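Local coordinates for protein AA9 family lytic polysaccharide monooxygenase D (Myceliophthora thermophila, PDB 5UFV) that uses a copper centre to cleave cellulose oxidatively, yielding C1-oxidised products, with a reductant and O2 or H2O2 as cosubstrate, at residues A[183-189]-A[222-228]. Residues are numbered along the deposited sequence; the frame is centred on the assembly and turned at random.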
loop_
_atom_site.group_PDB
_atom_site.type_symbol
_atom_site.label_atom_id
_atom_site.label_comp_id
_atom_site.label_asym_id
_atom_site.label_seq_id
_atom_site.Cartn_x
_atom_site.Cartn_y
_atom_site.Cartn_z
ATOM N N ALA A 183 19.599 9.961 -1.260
ATOM C CA ALA A 183 19.375 8.563 -0.986
ATOM C C ALA A 183 18.428 7.967 -2.041
ATOM O O ALA A 183 17.387 8.548 -2.389
ATOM C CB ALA A 183 18.826 8.373 0.421
ATOM N N GLU A 184 18.866 6.830 -2.579
ATOM C CA GLU A 184 18.082 6.001 -3.458
ATOM C C GLU A 184 18.224 4.565 -2.972
ATOM O O GLU A 184 19.308 4.124 -2.611
ATOM C CB GLU A 184 18.530 6.161 -4.914
ATOM C CG GLU A 184 17.875 7.366 -5.606
ATOM C CD GLU A 184 17.585 7.160 -7.096
ATOM O OE1 GLU A 184 18.283 6.344 -7.756
ATOM O OE2 GLU A 184 16.654 7.825 -7.613
ATOM N N PRO A 185 17.104 3.842 -2.895
ATOM C CA PRO A 185 17.232 2.472 -2.431
ATOM C C PRO A 185 17.990 1.595 -3.416
ATOM O O PRO A 185 17.812 1.715 -4.620
ATOM C CB PRO A 185 15.776 2.005 -2.269
ATOM C CG PRO A 185 14.930 3.026 -2.950
ATOM C CD PRO A 185 15.702 4.296 -2.952
ATOM N N ALA A 186 18.825 0.721 -2.883
ATOM C CA ALA A 186 19.541 -0.265 -3.674
ATOM C C ALA A 186 18.573 -1.238 -4.314
ATOM O O ALA A 186 17.412 -1.324 -3.916
ATOM C CB ALA A 186 20.542 -1.017 -2.802
ATOM N N ALA A 187 19.063 -1.982 -5.301
ATOM C CA ALA A 187 18.242 -2.934 -6.054
ATOM C C ALA A 187 17.594 -3.996 -5.149
ATOM O O ALA A 187 16.516 -4.497 -5.467
ATOM C CB ALA A 187 19.070 -3.591 -7.164
ATOM N N SER A 188 18.227 -4.314 -4.022
ATOM C CA SER A 188 17.688 -5.310 -3.074
ATOM C C SER A 188 16.468 -4.820 -2.285
ATOM O O SER A 188 15.817 -5.605 -1.581
ATOM C CB SER A 188 18.776 -5.717 -2.079
ATOM O OG SER A 188 19.264 -4.565 -1.434
ATOM N N TYR A 189 16.195 -3.519 -2.365
ATOM C CA TYR A 189 15.030 -2.909 -1.703
ATOM C C TYR A 189 13.860 -2.765 -2.680
ATOM O O TYR A 189 12.729 -2.482 -2.278
ATOM C CB TYR A 189 15.379 -1.527 -1.112
ATOM C CG TYR A 189 16.178 -1.543 0.172
ATOM C CD1 TYR A 189 15.593 -1.928 1.364
ATOM C CD2 TYR A 189 17.516 -1.145 0.204
ATOM C CE1 TYR A 189 16.305 -1.944 2.557
ATOM C CE2 TYR A 189 18.240 -1.158 1.396
ATOM C CZ TYR A 189 17.622 -1.563 2.572
ATOM O OH TYR A 189 18.300 -1.578 3.763
ATOM N N PRO A 222 10.267 -6.883 -0.181
ATOM C CA PRO A 222 11.594 -6.646 0.359
ATOM C C PRO A 222 11.548 -5.913 1.686
ATOM O O PRO A 222 10.514 -5.354 2.019
ATOM C CB PRO A 222 12.270 -5.753 -0.707
ATOM C CG PRO A 222 11.342 -5.723 -1.875
ATOM C CD PRO A 222 9.980 -5.995 -1.318
ATOM N N PRO A 223 12.675 -5.897 2.435
ATOM C CA PRO A 223 12.757 -5.105 3.663
ATOM C C PRO A 223 12.399 -3.668 3.394
ATOM O O PRO A 223 12.571 -3.199 2.286
ATOM C CB PRO A 223 14.244 -5.178 4.050
ATOM C CG PRO A 223 14.961 -5.691 2.841
ATOM C CD PRO A 223 13.966 -6.523 2.092
ATOM N N VAL A 224 11.930 -2.967 4.414
ATOM C CA VAL A 224 11.571 -1.561 4.276
ATOM C C VAL A 224 12.794 -0.679 4.067
ATOM O O VAL A 224 13.786 -0.832 4.768
ATOM C CB VAL A 224 10.849 -1.061 5.547
ATOM C CG1 VAL A 224 10.573 0.446 5.482
ATOM C CG2 VAL A 224 9.562 -1.852 5.772
ATOM N N PHE A 225 12.688 0.283 3.154
ATOM C CA PHE A 225 13.715 1.306 2.992
ATOM C C PHE A 225 13.576 2.456 3.984
ATOM O O PHE A 225 12.549 3.128 4.013
ATOM C CB PHE A 225 13.670 1.862 1.580
ATOM C CG PHE A 225 14.741 2.851 1.300
ATOM C CD1 PHE A 225 16.067 2.501 1.438
ATOM C CD2 PHE A 225 14.429 4.133 0.928
ATOM C CE1 PHE A 225 17.077 3.419 1.198
ATOM C CE2 PHE A 225 15.420 5.062 0.685
ATOM C CZ PHE A 225 16.750 4.704 0.811
ATOM N N LYS A 226 14.631 2.703 4.760
ATOM C CA LYS A 226 14.623 3.681 5.869
ATOM C C LYS A 226 15.278 5.026 5.541
ATOM O O LYS A 226 15.016 6.021 6.214
ATOM C CB LYS A 226 15.380 3.118 7.077
ATOM C CG LYS A 226 14.879 1.787 7.597
ATOM C CD LYS A 226 13.633 1.929 8.467
ATOM C CE LYS A 226 13.262 0.564 9.053
ATOM N NZ LYS A 226 12.253 0.610 10.146
ATOM N N GLY A 227 16.164 5.041 4.550
ATOM C CA GLY A 227 16.891 6.248 4.177
ATOM C C GLY A 227 18.102 6.427 5.056
ATOM O O GLY A 227 18.927 5.514 5.190
ATOM N N THR A 228 18.183 7.596 5.686
ATOM C CA THR A 228 19.383 8.018 6.415
ATOM C C THR A 228 19.053 8.549 7.823
ATOM O O THR A 228 18.546 7.819 8.685
ATOM C CB THR A 228 20.135 9.103 5.605
ATOM O OG1 THR A 228 19.245 10.176 5.272
ATOM C CG2 THR A 228 20.672 8.528 4.308
HETATM O O HOH W 1 11.737 -2.381 -0.091
HETATM O O HOH W 2 16.885 1.317 4.892
#
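Phe225 lies under Pro185 at the tightly packed heart of this contact, with the pyrrolidine ring spread flat over one face of the phenyl group. Pro185 CB sits 3.8 Å from the Phe225 ring centroid, only 12° off the ring normal, a CH-pi contact, while Pro185 CD reaches toward Phe225 CE2. Gly227 N lies over the opposite face, so the ring is sandwiched, and Ala183 CB abuts its edge near CZ. With CG anti to the backbone N (chi1 -176°), Phe225 also directs an edge at Tyr189: CD1 stands over the centre of the tyrosine ring in a T-shaped pair, planes at 64°. Cutting Phe225 back to an alanine is likely to leave Pro185 without its aromatic platform and one face of Tyr189 without its packing partner. The two segments are irregular loops on the side of the AA9 beta-sandwich remote from the copper; the C-terminal one, 222-228, is fastened to strand 101-107 by a backbone bond between Phe225 and Lys103, and Pro185 rests on Phe102 of the same strand. Around Tyr189 and Pro223, nearer solvent, the packing is looser and waters take part. Pro223 O approaches the edge of the Tyr189 ring in its plane, 3.4 Å from CD1, and Pro223 CG lies 4.0 Å from Tyr189 CE1. One water may link Tyr189 O to Pro223 O, but its 2.4 Å distance to Tyr189 O is doubtfully short. A second accepts from Lys226 N at 2.6 Å and bonds only weakly to Tyr189 OH.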